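Local atomic coordinates of cytochrome P450 (Novosphingobium aromaticivorans, PDB entry 3OFT), a protein that belongs to the cytochrome P450 family and holds a haem, protoporphyrin IX containing iron, in a mainly helical fold. Residues 1-6 / 39-44; 240-245 / 353-358; 274-279 / 311-316. One frame throughout, in Å; residues are numbered along the deposited sequence.

Contact 1. Residues 1-6 / 39-44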
ATOM      1  N   MET A   1      -7.631  20.111  24.208  1.00 32.68           N
ATOM      2  CA  MET A   1      -8.976  20.741  24.317  1.00 31.88           C
ATOM      3  C   MET A   1      -9.756  20.498  23.017  1.00 29.87           C
ATOM      4  O   MET A   1      -9.164  20.291  21.964  1.00 30.47           O
ATOM      5  CB  MET A   1      -8.863  22.233  24.636  1.00 33.16           C
ATOM      6  CG  MET A   1      -8.066  22.568  25.955  1.00 37.81           C
ATOM      7  SD  MET A   1      -8.933  22.224  27.514  1.00 49.37           S
ATOM      8  CE  MET A   1      -8.042  20.779  28.143  1.00 45.24           C
ATOM      9  N   ILE A   2     -11.078  20.540  23.088  1.00 26.36           N
ATOM     10  CA  ILE A   2     -11.917  20.129  21.969  1.00 23.54           C
ATOM     11  C   ILE A   2     -12.434  21.345  21.168  1.00 21.32           C
ATOM     12  O   ILE A   2     -13.036  22.241  21.752  1.00 20.54           O
ATOM     13  CB  ILE A   2     -13.093  19.274  22.525  1.00 23.31           C
ATOM     14  CG1 ILE A   2     -12.569  18.061  23.324  1.00 22.91           C
ATOM     15  CG2 ILE A   2     -14.052  18.856  21.436  1.00 23.21           C
ATOM     16  CD1 ILE A   2     -11.309  17.393  22.744  1.00 22.23           C
ATOM     17  N   PRO A   3     -12.214  21.382  19.831  1.00 19.23           N
ATOM     18  CA  PRO A   3     -12.725  22.573  19.130  1.00 18.11           C
ATOM     19  C   PRO A   3     -14.250  22.662  19.232  1.00 17.54           C
ATOM     20  O   PRO A   3     -14.920  21.634  19.384  1.00 16.78           O
ATOM     21  CB  PRO A   3     -12.302  22.340  17.674  1.00 17.78           C
ATOM     22  CG  PRO A   3     -11.134  21.404  17.761  1.00 18.02           C
ATOM     23  CD  PRO A   3     -11.446  20.504  18.935  1.00 18.53           C
ATOM     24  N   ALA A   4     -14.794  23.875  19.139  1.00 17.12           N
ATOM     25  CA  ALA A   4     -16.245  24.056  19.270  1.00 17.48           C
ATOM     26  C   ALA A   4     -17.122  23.215  18.323  1.00 17.29           C
ATOM     27  O   ALA A   4     -18.238  22.823  18.700  1.00 16.50           O
ATOM     28  CB  ALA A   4     -16.616  25.562  19.167  1.00 16.78           C
ATOM     29  N   HIS A   5     -16.664  22.943  17.096  1.00 16.06           N
ATOM     30  CA  HIS A   5     -17.524  22.254  16.128  1.00 16.55           C
ATOM     31  C   HIS A   5     -17.476  20.720  16.327  1.00 17.18           C
ATOM     32  O   HIS A   5     -18.043  19.988  15.563  1.00 18.36           O
ATOM     33  CB  HIS A   5     -17.103  22.617  14.680  1.00 16.71           C
ATOM     34  CG  HIS A   5     -15.665  22.323  14.398  1.00 15.98           C
ATOM     35  ND1 HIS A   5     -15.252  21.442  13.415  1.00 17.00           N
ATOM     36  CD2 HIS A   5     -14.544  22.750  15.015  1.00 13.94           C
ATOM     37  CE1 HIS A   5     -13.930  21.376  13.415  1.00 13.55           C
ATOM     38  NE2 HIS A   5     -13.479  22.140  14.393  1.00 21.45           N
ATOM     39  N   VAL A   6     -16.734  20.246  17.325  1.00 17.46           N
ATOM     40  CA  VAL A   6     -16.636  18.822  17.604  1.00 16.31           C
ATOM     41  C   VAL A   6     -17.533  18.492  18.795  1.00 17.67           C
ATOM     42  O   VAL A   6     -17.221  18.882  19.928  1.00 17.39           O
ATOM     43  CB  VAL A   6     -15.200  18.432  17.947  1.00 16.66           C
ATOM     44  CG1 VAL A   6     -15.120  16.965  18.415  1.00 16.55           C
ATOM     45  CG2 VAL A   6     -14.259  18.716  16.733  1.00 15.08           C
ATOM     46  N   LEU A  39     -17.951   9.133  12.508  1.00 13.37           N
ATOM     47  CA  LEU A  39     -16.910  10.170  12.311  1.00 13.40           C
ATOM     48  C   LEU A  39     -16.554  10.689  13.685  1.00 13.26           C
ATOM     49  O   LEU A  39     -17.434  11.230  14.380  1.00 15.07           O
ATOM     50  CB  LEU A  39     -17.419  11.291  11.389  1.00 13.78           C
ATOM     51  CG  LEU A  39     -16.501  12.375  10.832  1.00 14.97           C
ATOM     52  CD1 LEU A  39     -15.208  11.815  10.230  1.00 13.19           C
ATOM     53  CD2 LEU A  39     -17.261  13.187   9.750  1.00 15.81           C
ATOM     54  N   VAL A  40     -15.315  10.439  14.117  1.00 12.65           N
ATOM     55  CA  VAL A  40     -14.850  10.751  15.488  1.00 11.89           C
ATOM     56  C   VAL A  40     -13.680  11.737  15.417  1.00 12.62           C
ATOM     57  O   VAL A  40     -13.017  11.856  14.368  1.00 11.87           O
ATOM     58  CB  VAL A  40     -14.471   9.462  16.322  1.00 11.65           C
ATOM     59  CG1 VAL A  40     -15.711   8.631  16.629  1.00 12.41           C
ATOM     60  CG2 VAL A  40     -13.419   8.581  15.626  1.00 10.71           C
ATOM     61  N   TRP A  41     -13.447  12.477  16.496  1.00 12.25           N
ATOM     62  CA  TRP A  41     -12.323  13.411  16.564  1.00 11.95           C
ATOM     63  C   TRP A  41     -11.358  12.844  17.553  1.00 12.23           C
ATOM     64  O   TRP A  41     -11.708  12.721  18.716  1.00 12.98           O
ATOM     65  CB  TRP A  41     -12.779  14.774  17.090  1.00 12.64           C
ATOM     66  CG  TRP A  41     -11.641  15.741  17.337  1.00 11.11           C
ATOM     67  CD1 TRP A  41     -11.011  15.992  18.528  1.00 14.91           C
ATOM     68  CD2 TRP A  41     -11.022  16.584  16.363  1.00 13.76           C
ATOM     69  NE1 TRP A  41     -10.021  16.955  18.348  1.00 11.65           N
ATOM     70  CE2 TRP A  41     -10.020  17.337  17.030  1.00 13.99           C
ATOM     71  CE3 TRP A  41     -11.239  16.804  14.992  1.00 12.24           C
ATOM     72  CZ2 TRP A  41      -9.229  18.277  16.374  1.00 14.25           C
ATOM     73  CZ3 TRP A  41     -10.446  17.750  14.338  1.00 15.21           C
ATOM     74  CH2 TRP A  41      -9.461  18.478  15.039  1.00 12.72           C
ATOM     75  N   SER A  42     -10.140  12.495  17.122  1.00 11.72           N
ATOM     76  CA  SER A  42      -9.154  11.981  18.066  1.00 12.06           C
ATOM     77  C   SER A  42      -8.352  13.157  18.575  1.00 13.27           C
ATOM     78  O   SER A  42      -7.986  14.039  17.807  1.00 12.14           O
ATOM     79  CB  SER A  42      -8.211  10.946  17.434  1.00 12.03           C
ATOM     80  OG  SER A  42      -7.161  10.624  18.332  1.00 13.61           O
ATOM     81  N   THR A  43      -8.087  13.159  19.885  1.00 14.24           N
ATOM     82  CA  THR A  43      -7.206  14.162  20.475  1.00 15.83           C
ATOM     83  C   THR A  43      -5.714  13.851  20.292  1.00 16.74           C
ATOM     84  O   THR A  43      -4.877  14.749  20.468  1.00 16.35           O
ATOM     85  CB  THR A  43      -7.485  14.314  21.964  1.00 16.51           C
ATOM     86  OG1 THR A  43      -7.423  13.025  22.562  1.00 15.92           O
ATOM     87  CG2 THR A  43      -8.873  14.888  22.177  1.00 17.80           C
ATOM     88  N   ALA A  44      -5.373  12.611  19.897  1.00 15.69           N
ATOM     89  CA  ALA A  44      -3.964  12.240  19.721  1.00 14.88           C
ATOM     90  C   ALA A  44      -3.461  12.837  18.415  1.00 14.31           C
ATOM     91  O   ALA A  44      -4.266  13.312  17.582  1.00 14.66           O
ATOM     92  CB  ALA A  44      -3.784  10.706  19.735  1.00 15.02           C
TER
HETATM   93  O   HOH W   1      -8.072  18.001  20.037  1.00 23.50           O

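Contact 2. Residues 240-245 / 353-358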
ATOM      1  N   ALA A 240       4.831  -5.170   0.339  1.00  6.13           N
ATOM      2  CA  ALA A 240       5.319  -5.997   1.404  1.00  7.23           C
ATOM      3  C   ALA A 240       4.172  -6.397   2.358  1.00  6.64           C
ATOM      4  O   ALA A 240       4.083  -7.565   2.788  1.00  7.28           O
ATOM      5  CB  ALA A 240       6.462  -5.270   2.153  1.00  7.61           C
ATOM      6  N   ALA A 241       3.317  -5.438   2.699  1.00  6.25           N
ATOM      7  CA  ALA A 241       2.244  -5.679   3.665  1.00  6.61           C
ATOM      8  C   ALA A 241       1.235  -6.671   3.102  1.00  6.27           C
ATOM      9  O   ALA A 241       0.844  -7.615   3.784  1.00  6.52           O
ATOM     10  CB  ALA A 241       1.532  -4.384   4.039  1.00  6.97           C
ATOM     11  N   MET A 242       0.856  -6.470   1.851  1.00  6.45           N
ATOM     12  CA  MET A 242      -0.157  -7.318   1.223  1.00  7.57           C
ATOM     13  C   MET A 242       0.362  -8.759   1.061  1.00  8.17           C
ATOM     14  O   MET A 242      -0.379  -9.716   1.334  1.00  7.71           O
ATOM     15  CB  MET A 242      -0.601  -6.741  -0.130  1.00  7.31           C
ATOM     16  CG  MET A 242      -1.804  -7.544  -0.789  1.00  9.39           C
ATOM     17  SD  MET A 242      -3.278  -7.758   0.242  1.00 12.17           S
ATOM     18  CE  MET A 242      -3.935  -6.060   0.176  1.00 10.49           C
ATOM     19  N   ILE A 243       1.613  -8.895   0.614  1.00  8.37           N
ATOM     20  CA  ILE A 243       2.202 -10.227   0.411  1.00  9.53           C
ATOM     21  C   ILE A 243       2.266 -10.949   1.748  1.00  9.64           C
ATOM     22  O   ILE A 243       1.955 -12.146   1.821  1.00  9.24           O
ATOM     23  CB  ILE A 243       3.609 -10.186  -0.299  1.00  9.77           C
ATOM     24  CG1 ILE A 243       3.500  -9.739  -1.772  1.00 11.74           C
ATOM     25  CG2 ILE A 243       4.392 -11.529  -0.212  1.00  9.70           C
ATOM     26  CD1 ILE A 243       2.524 -10.486  -2.615  1.00 14.45           C
ATOM     27  N   GLY A 244       2.674 -10.224   2.796  1.00  9.08           N
ATOM     28  CA  GLY A 244       2.675 -10.818   4.162  1.00  8.18           C
ATOM     29  C   GLY A 244       1.289 -11.291   4.607  1.00  7.63           C
ATOM     30  O   GLY A 244       1.160 -12.393   5.176  1.00  7.06           O
ATOM     31  N   MET A 245       0.250 -10.490   4.327  1.00  6.64           N
ATOM     32  CA  MET A 245      -1.103 -10.836   4.747  1.00  6.74           C
ATOM     33  C   MET A 245      -1.604 -12.068   3.969  1.00  6.72           C
ATOM     34  O   MET A 245      -2.303 -12.940   4.520  1.00  6.72           O
ATOM     35  CB  MET A 245      -2.053  -9.670   4.471  1.00  8.36           C
ATOM     36  CG  MET A 245      -1.957  -8.513   5.467  1.00 10.26           C
ATOM     37  SD  MET A 245      -1.998  -9.005   7.202  1.00 14.53           S
ATOM     38  CE  MET A 245      -3.214 -10.284   7.301  1.00 22.12           C
ATOM     39  N   MET A 353      -1.110  -8.264 -10.186  1.00  9.55           N
ATOM     40  CA  MET A 353      -0.176  -9.172 -10.858  1.00  9.94           C
ATOM     41  C   MET A 353       0.902  -9.695  -9.906  1.00 10.03           C
ATOM     42  O   MET A 353       1.258 -10.875  -9.949  1.00 10.26           O
ATOM     43  CB  MET A 353       0.459  -8.494 -12.100  1.00  9.01           C
ATOM     44  CG  MET A 353       1.415  -9.388 -12.969  1.00 13.47           C
ATOM     45  SD  MET A 353       3.112  -9.384 -12.317  1.00 16.82           S
ATOM     46  CE  MET A 353       3.754  -7.916 -13.157  1.00 15.04           C
ATOM     47  N   GLU A 354       1.455  -8.826  -9.077  1.00  8.95           N
ATOM     48  CA  GLU A 354       2.449  -9.272  -8.095  1.00 10.00           C
ATOM     49  C   GLU A 354       1.858 -10.301  -7.112  1.00  9.82           C
ATOM     50  O   GLU A 354       2.522 -11.300  -6.784  1.00  9.18           O
ATOM     51  CB  GLU A 354       2.981  -8.087  -7.310  1.00 10.23           C
ATOM     52  CG  GLU A 354       3.795  -7.118  -8.175  1.00 12.31           C
ATOM     53  CD  GLU A 354       4.207  -5.845  -7.387  1.00 20.05           C
ATOM     54  OE1 GLU A 354       5.385  -5.607  -7.186  1.00 21.40           O
ATOM     55  OE2 GLU A 354       3.333  -5.069  -6.954  1.00 25.35           O
ATOM     56  N   VAL A 355       0.635 -10.060  -6.644  1.00  9.16           N
ATOM     57  CA  VAL A 355      -0.003 -11.010  -5.703  1.00  9.79           C
ATOM     58  C   VAL A 355      -0.274 -12.349  -6.416  1.00  9.86           C
ATOM     59  O   VAL A 355      -0.014 -13.432  -5.844  1.00  9.26           O
ATOM     60  CB  VAL A 355      -1.301 -10.453  -5.081  1.00  9.23           C
ATOM     61  CG1 VAL A 355      -2.096 -11.588  -4.304  1.00 10.30           C
ATOM     62  CG2 VAL A 355      -0.960  -9.272  -4.149  1.00  9.36           C
ATOM     63  N   ILE A 356      -0.808 -12.276  -7.629  1.00  8.27           N
ATOM     64  CA  ILE A 356      -1.022 -13.516  -8.450  1.00  9.69           C
ATOM     65  C   ILE A 356       0.286 -14.284  -8.688  1.00  9.63           C
ATOM     66  O   ILE A 356       0.364 -15.497  -8.519  1.00  9.81           O
ATOM     67  CB  ILE A 356      -1.696 -13.164  -9.804  1.00 11.02           C
ATOM     68  CG1 ILE A 356      -3.164 -12.776  -9.551  1.00 10.88           C
ATOM     69  CG2 ILE A 356      -1.526 -14.325 -10.829  1.00 11.94           C
ATOM     70  CD1 ILE A 356      -3.880 -12.073 -10.769  1.00 12.59           C
ATOM     71  N   VAL A 357       1.338 -13.580  -9.052  1.00  9.39           N
ATOM     72  CA  VAL A 357       2.601 -14.253  -9.317  1.00 11.85           C
ATOM     73  C   VAL A 357       3.199 -14.890  -8.037  1.00 11.63           C
ATOM     74  O   VAL A 357       3.799 -15.996  -8.064  1.00  9.68           O
ATOM     75  CB  VAL A 357       3.483 -13.213 -10.056  1.00 13.77           C
ATOM     76  CG1 VAL A 357       4.818 -12.879  -9.389  1.00 16.15           C
ATOM     77  CG2 VAL A 357       3.451 -13.480 -11.557  1.00 13.39           C
ATOM     78  N   PHE A 358       3.013 -14.185  -6.921  1.00 10.37           N
ATOM     79  CA  PHE A 358       3.386 -14.714  -5.616  1.00 10.43           C
ATOM     80  C   PHE A 358       2.656 -16.015  -5.296  1.00 11.00           C
ATOM     81  O   PHE A 358       3.282 -17.020  -4.918  1.00 11.16           O
ATOM     82  CB  PHE A 358       3.156 -13.679  -4.494  1.00  8.51           C
ATOM     83  CG  PHE A 358       3.275 -14.289  -3.142  1.00 10.04           C
ATOM     84  CD1 PHE A 358       4.516 -14.725  -2.685  1.00 11.04           C
ATOM     85  CD2 PHE A 358       2.151 -14.527  -2.366  1.00 11.03           C
ATOM     86  CE1 PHE A 358       4.635 -15.368  -1.497  1.00 10.52           C
ATOM     87  CE2 PHE A 358       2.260 -15.176  -1.155  1.00 13.55           C
ATOM     88  CZ  PHE A 358       3.506 -15.596  -0.713  1.00 12.90           C
TER

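Contact 3. Residues 274-279 / 311-316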
ATOM      1  N   LEU A 274      -8.526 -11.932  -1.580  1.00  8.13           N
ATOM      2  CA  LEU A 274      -7.574 -11.680  -0.468  1.00  8.80           C
ATOM      3  C   LEU A 274      -7.201 -10.187  -0.343  1.00  8.27           C
ATOM      4  O   LEU A 274      -7.050  -9.664   0.770  1.00  9.17           O
ATOM      5  CB  LEU A 274      -6.303 -12.517  -0.654  1.00  7.34           C
ATOM      6  CG  LEU A 274      -6.627 -14.013  -0.524  1.00 11.07           C
ATOM      7  CD1 LEU A 274      -5.446 -14.920  -0.886  1.00 13.54           C
ATOM      8  CD2 LEU A 274      -7.170 -14.333   0.862  1.00 10.63           C
ATOM      9  N   MET A 275      -7.073  -9.524  -1.484  1.00  8.48           N
ATOM     10  CA  MET A 275      -6.787  -8.061  -1.492  1.00  7.91           C
ATOM     11  C   MET A 275      -7.945  -7.263  -0.893  1.00  8.30           C
ATOM     12  O   MET A 275      -7.729  -6.287  -0.173  1.00  8.33           O
ATOM     13  CB  MET A 275      -6.376  -7.555  -2.875  1.00  9.31           C
ATOM     14  CG  MET A 275      -5.066  -8.204  -3.338  1.00  8.88           C
ATOM     15  SD  MET A 275      -4.538  -7.886  -5.046  1.00 14.93           S
ATOM     16  CE  MET A 275      -3.995  -6.194  -4.866  1.00 13.51           C
ATOM     17  N   ARG A 276      -9.167  -7.712  -1.124  1.00  7.62           N
ATOM     18  CA  ARG A 276     -10.358  -7.097  -0.535  1.00  8.12           C
ATOM     19  C   ARG A 276     -10.363  -7.385   0.964  1.00  6.97           C
ATOM     20  O   ARG A 276     -10.738  -6.521   1.766  1.00  6.61           O
ATOM     21  CB  ARG A 276     -11.642  -7.706  -1.183  1.00  7.39           C
ATOM     22  CG  ARG A 276     -12.914  -7.074  -0.695  1.00  8.75           C
ATOM     23  CD  ARG A 276     -14.125  -8.033  -0.781  1.00 11.59           C
ATOM     24  NE  ARG A 276     -13.938  -9.309  -0.041  1.00 10.10           N
ATOM     25  CZ  ARG A 276     -14.123  -9.475   1.271  1.00  9.47           C
ATOM     26  NH1 ARG A 276     -14.429  -8.455   2.080  1.00  8.74           N
ATOM     27  NH2 ARG A 276     -13.945 -10.691   1.806  1.00 10.65           N
ATOM     28  N   ARG A 277      -9.964  -8.610   1.328  1.00  7.10           N
ATOM     29  CA  ARG A 277     -10.129  -9.106   2.721  1.00  7.63           C
ATOM     30  C   ARG A 277      -9.125  -8.473   3.692  1.00  7.26           C
ATOM     31  O   ARG A 277      -9.420  -8.324   4.885  1.00  7.03           O
ATOM     32  CB  ARG A 277      -9.940 -10.645   2.748  1.00  7.47           C
ATOM     33  CG  ARG A 277      -9.928 -11.325   4.142  1.00  8.37           C
ATOM     34  CD  ARG A 277     -11.235 -11.114   4.944  1.00 12.52           C
ATOM     35  NE  ARG A 277     -11.114 -11.705   6.299  1.00 11.79           N
ATOM     36  CZ  ARG A 277     -10.544 -11.115   7.349  1.00 11.86           C
ATOM     37  NH1 ARG A 277      -9.974  -9.925   7.235  1.00 10.53           N
ATOM     38  NH2 ARG A 277     -10.469 -11.760   8.508  1.00 12.77           N
ATOM     39  N   TYR A 278      -7.918  -8.167   3.196  1.00  7.29           N
ATOM     40  CA  TYR A 278      -6.810  -7.704   4.089  1.00  7.92           C
ATOM     41  C   TYR A 278      -6.216  -6.334   3.763  1.00  7.84           C
ATOM     42  O   TYR A 278      -4.976  -6.216   3.634  1.00  8.45           O
ATOM     43  CB  TYR A 278      -5.659  -8.738   4.199  1.00  6.27           C
ATOM     44  CG  TYR A 278      -6.160 -10.088   4.673  1.00  8.92           C
ATOM     45  CD1 TYR A 278      -6.579 -10.260   6.000  1.00 10.72           C
ATOM     46  CD2 TYR A 278      -6.244 -11.170   3.802  1.00  7.28           C
ATOM     47  CE1 TYR A 278      -7.070 -11.520   6.462  1.00 11.10           C
ATOM     48  CE2 TYR A 278      -6.725 -12.428   4.253  1.00 11.93           C
ATOM     49  CZ  TYR A 278      -7.107 -12.592   5.587  1.00 10.33           C
ATOM     50  OH  TYR A 278      -7.580 -13.809   6.074  1.00 13.84           O
ATOM     51  N   PRO A 279      -7.070  -5.286   3.705  1.00  8.40           N
ATOM     52  CA  PRO A 279      -6.542  -3.970   3.394  1.00  8.22           C
ATOM     53  C   PRO A 279      -5.891  -3.334   4.621  1.00  8.57           C
ATOM     54  O   PRO A 279      -6.433  -3.438   5.756  1.00 10.20           O
ATOM     55  CB  PRO A 279      -7.809  -3.185   2.994  1.00  8.54           C
ATOM     56  CG  PRO A 279      -8.886  -3.766   3.953  1.00  8.45           C
ATOM     57  CD  PRO A 279      -8.547  -5.271   3.830  1.00  8.66           C
ATOM     58  N   HIS A 311     -13.981   0.610   5.448  1.00 10.09           N
ATOM     59  CA  HIS A 311     -14.960   0.349   4.358  1.00 10.47           C
ATOM     60  C   HIS A 311     -15.053  -1.145   4.061  1.00 11.04           C
ATOM     61  O   HIS A 311     -16.149  -1.749   4.213  1.00 11.22           O
ATOM     62  CB  HIS A 311     -14.601   1.128   3.077  1.00 10.58           C
ATOM     63  CG  HIS A 311     -15.558   0.918   1.941  1.00 10.37           C
ATOM     64  ND1 HIS A 311     -16.923   1.050   2.070  1.00 15.25           N
ATOM     65  CD2 HIS A 311     -15.333   0.606   0.649  1.00  6.59           C
ATOM     66  CE1 HIS A 311     -17.501   0.802   0.906  1.00 10.03           C
ATOM     67  NE2 HIS A 311     -16.557   0.550   0.027  1.00 15.86           N
ATOM     68  N   ASN A 312     -13.939  -1.748   3.628  1.00  9.31           N
ATOM     69  CA  ASN A 312     -13.950  -3.170   3.233  1.00  8.73           C
ATOM     70  C   ASN A 312     -14.514  -4.130   4.258  1.00  8.80           C
ATOM     71  O   ASN A 312     -15.223  -5.062   3.887  1.00  8.71           O
ATOM     72  CB  ASN A 312     -12.580  -3.678   2.869  1.00  7.10           C
ATOM     73  CG  ASN A 312     -12.034  -3.026   1.619  1.00  7.48           C
ATOM     74  OD1 ASN A 312     -12.390  -1.887   1.276  1.00  9.45           O
ATOM     75  ND2 ASN A 312     -11.164  -3.748   0.926  1.00  9.74           N
ATOM     76  N   LEU A 313     -14.187  -3.932   5.524  1.00  8.05           N
ATOM     77  CA  LEU A 313     -14.580  -4.909   6.524  1.00  9.27           C
ATOM     78  C   LEU A 313     -15.765  -4.485   7.405  1.00 10.63           C
ATOM     79  O   LEU A 313     -15.985  -5.086   8.471  1.00 11.36           O
ATOM     80  CB  LEU A 313     -13.363  -5.302   7.386  1.00  8.96           C
ATOM     81  CG  LEU A 313     -12.177  -5.913   6.604  1.00  8.53           C
ATOM     82  CD1 LEU A 313     -11.161  -6.420   7.601  1.00  8.47           C
ATOM     83  CD2 LEU A 313     -12.612  -7.088   5.643  1.00 10.77           C
ATOM     84  N   ASP A 314     -16.488  -3.446   6.993  1.00 10.63           N
ATOM     85  CA  ASP A 314     -17.625  -2.920   7.761  1.00 12.17           C
ATOM     86  C   ASP A 314     -18.815  -3.756   7.253  1.00 13.36           C
ATOM     87  O   ASP A 314     -19.153  -3.663   6.057  1.00 13.69           O
ATOM     88  CB  ASP A 314     -17.870  -1.439   7.429  1.00 11.46           C
ATOM     89  CG  ASP A 314     -19.111  -0.841   8.161  1.00 17.44           C
ATOM     90  OD1 ASP A 314     -19.889  -1.620   8.765  1.00 14.64           O
ATOM     91  OD2 ASP A 314     -19.271   0.418   8.164  1.00 20.12           O
ATOM     92  N   PRO A 315     -19.397  -4.593   8.134  1.00 14.91           N
ATOM     93  CA  PRO A 315     -20.561  -5.428   7.751  1.00 16.61           C
ATOM     94  C   PRO A 315     -21.756  -4.608   7.250  1.00 17.48           C
ATOM     95  O   PRO A 315     -22.612  -5.132   6.534  1.00 18.31           O
ATOM     96  CB  PRO A 315     -20.906  -6.213   9.020  1.00 16.05           C
ATOM     97  CG  PRO A 315     -20.103  -5.666  10.127  1.00 17.91           C
ATOM     98  CD  PRO A 315     -19.079  -4.678   9.582  1.00 14.82           C
ATOM     99  N   ALA A 316     -21.776  -3.319   7.568  1.00 16.68           N
ATOM    100  CA  ALA A 316     -22.813  -2.460   7.018  1.00 17.25           C
ATOM    101  C   ALA A 316     -22.565  -2.082   5.534  1.00 17.17           C
ATOM    102  O   ALA A 316     -23.502  -1.713   4.829  1.00 17.00           O
ATOM    103  CB  ALA A 316     -23.048  -1.240   7.920  1.00 17.80           C
TER
HETATM  104  O   HOH W   2     -15.219  -5.669   1.258  1.00 14.66           O

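Contact 1. Residues 1-6 / 39-44
The indole of Trp41 is the main flat group here. Val6 CG2 lies over one of its faces in a CH-pi contact, 4.2 Å from the centroid of the Trp41 five-membered ring and 27° off the normal. On the other side of that methyl lies the His5 imidazole, which has Val6 CG2 4.2 Å above its plane. Val6 is thus set between two rings. The edge of the indole is taken by a water in the ring plane. Trp41 NE1 donates to this water at 2.8 Å, and the water donates in turn to Met1 O at 3.2 Å. It is a one-water bridge; no direct hydrogen bond joins the segments.

The apolar contacts are close. Val6 CG1, anti to the backbone N, touches Trp41 CB at 3.5 Å, and the two side chains cross at about a right angle. Pro3 meets the indole tip to tip, with Pro3 CG 3.9 Å from Trp41 CZ2. At the exposed end Ile2 CD1 reaches Thr43 CG2 at 3.5 Å, and the two side chains cross obliquely. The N-terminal segment folds back through a type I turn from Pro3 to Val6, closed by a hydrogen bond from Val6 N to Pro3 O at 3.1 Å. This turn brings Pro3 and Val6 to the same indole.

The contact lays the chain terminus on the outer part of the mixed sheet. Strand 39-42 runs there between strands 11-12 and 48-51. Trp49 of strand 48-51 meets Trp41 edge-to-face and also touches Val6, while His5 ND1 is hydrogen-bonded to Thr297 O of strand 296-298.

Contact 2. Residues 240-245 / 353-358
Ile243 carries most of the contact, through both of its methyls. Its CG2 sits almost squarely above the Phe358 ring, 4.0 Å from the Phe358 centroid and 7° off the normal. This is a CH-pi contact over the face. The longer branch ends at the root of the same side chain: Ile243 CD1 is 3.8 Å from Phe358 CB. The same methyl also meets Val355 CG2 at 4.0 Å. Ile243 therefore fits between Val355 and Phe358, one helical turn apart. Val355 CG2 has a second neighbour, Met242 CG, at 3.9 Å. No hydrogen bond crosses the interface, which is wholly buried.

The torsions explain the fit. In Ile243 CG2 is anti to the backbone N, while CG1 lies beside it and carries CD1 across to the other helix. Phe358 CG is anti to its backbone N, which carries the ring toward Ile243; chi2 of 69° sets the turn of its face.

Helix 221-252 is the long central helix of the P450 fold, and helix 348-365 is its L helix. Their segments run in roughly the same direction, crossing at -35° with a closest axis approach of 10.5 Å. Both face the haem: Met242 and Glu354 touch the porphyrin and belong to its pocket.

Farther out, Val246, one turn after Met242, touches both Val355 and Phe358. The Phe358 ring also meets the rings of Phe140 and Trp362. Val355 also packs on Ala271 and Met275 of helix 267-277.

Contact 3. Residues 274-279 / 311-316
One direct hydrogen bond joins the segments. Asn312 ND2 donates to Arg276 O at 2.9 Å, nearly straight at 170°, in the carbonyl plane and on a lone pair. The acceptor also lies close to the amide plane of Asn312. Asn312 OD1 accepts from Thr336 N, so both ends of the amide are engaged and its rotation is fixed.

A water makes a second link. It accepts from Arg276 NH1 at 3.0 Å and donates to Asn312 O at 2.7 Å, lying in the guanidinium plane at its edge.

Van der Waals packing makes up the rest. Pro279 CG rests 3.8 Å from Asn312 ND2. Leu313 CD2 lies 3.5 Å from Arg277 O, a buried carbonyl with no polar partner in the model. Leu313 CD1 approaches Arg277 NH1 at 3.7 Å; Arg277 NE itself is hydrogen-bonded to Glu322 O.

The charged end of Arg276 has further partners: NH2 forms a salt bridge with Glu273, and NH1 also donates to Pro321 O. The contact joins the C-terminal end of helix 267-277 to 311-316; this is the K helix of the P450 fold, and Glu273 and Arg276 form its ExxR motif.

From the N terminus, contact 1 closes first: 39-44 comes back to the opening residues after 32 residues that include strand 11-12 and helix 26-31, and the terminus is tied to the mixed sheet. Contact 2 opens next, on helix 221-252, and closes only at helix 348-365, 107 residues later. Contact 3 opens and closes within that span, joining the end of helix 267-277 to helix 309-312. Contacts 2 and 3 touch: Met242 CE lies 3.6 Å from Tyr278 O. Together they link helices 221-252, 267-277 and 348-365, which have residues near the haem, to helix 309-312. Contact 1 stands apart, its centre about 37 Å from that of contact 2, across the centre of the chain.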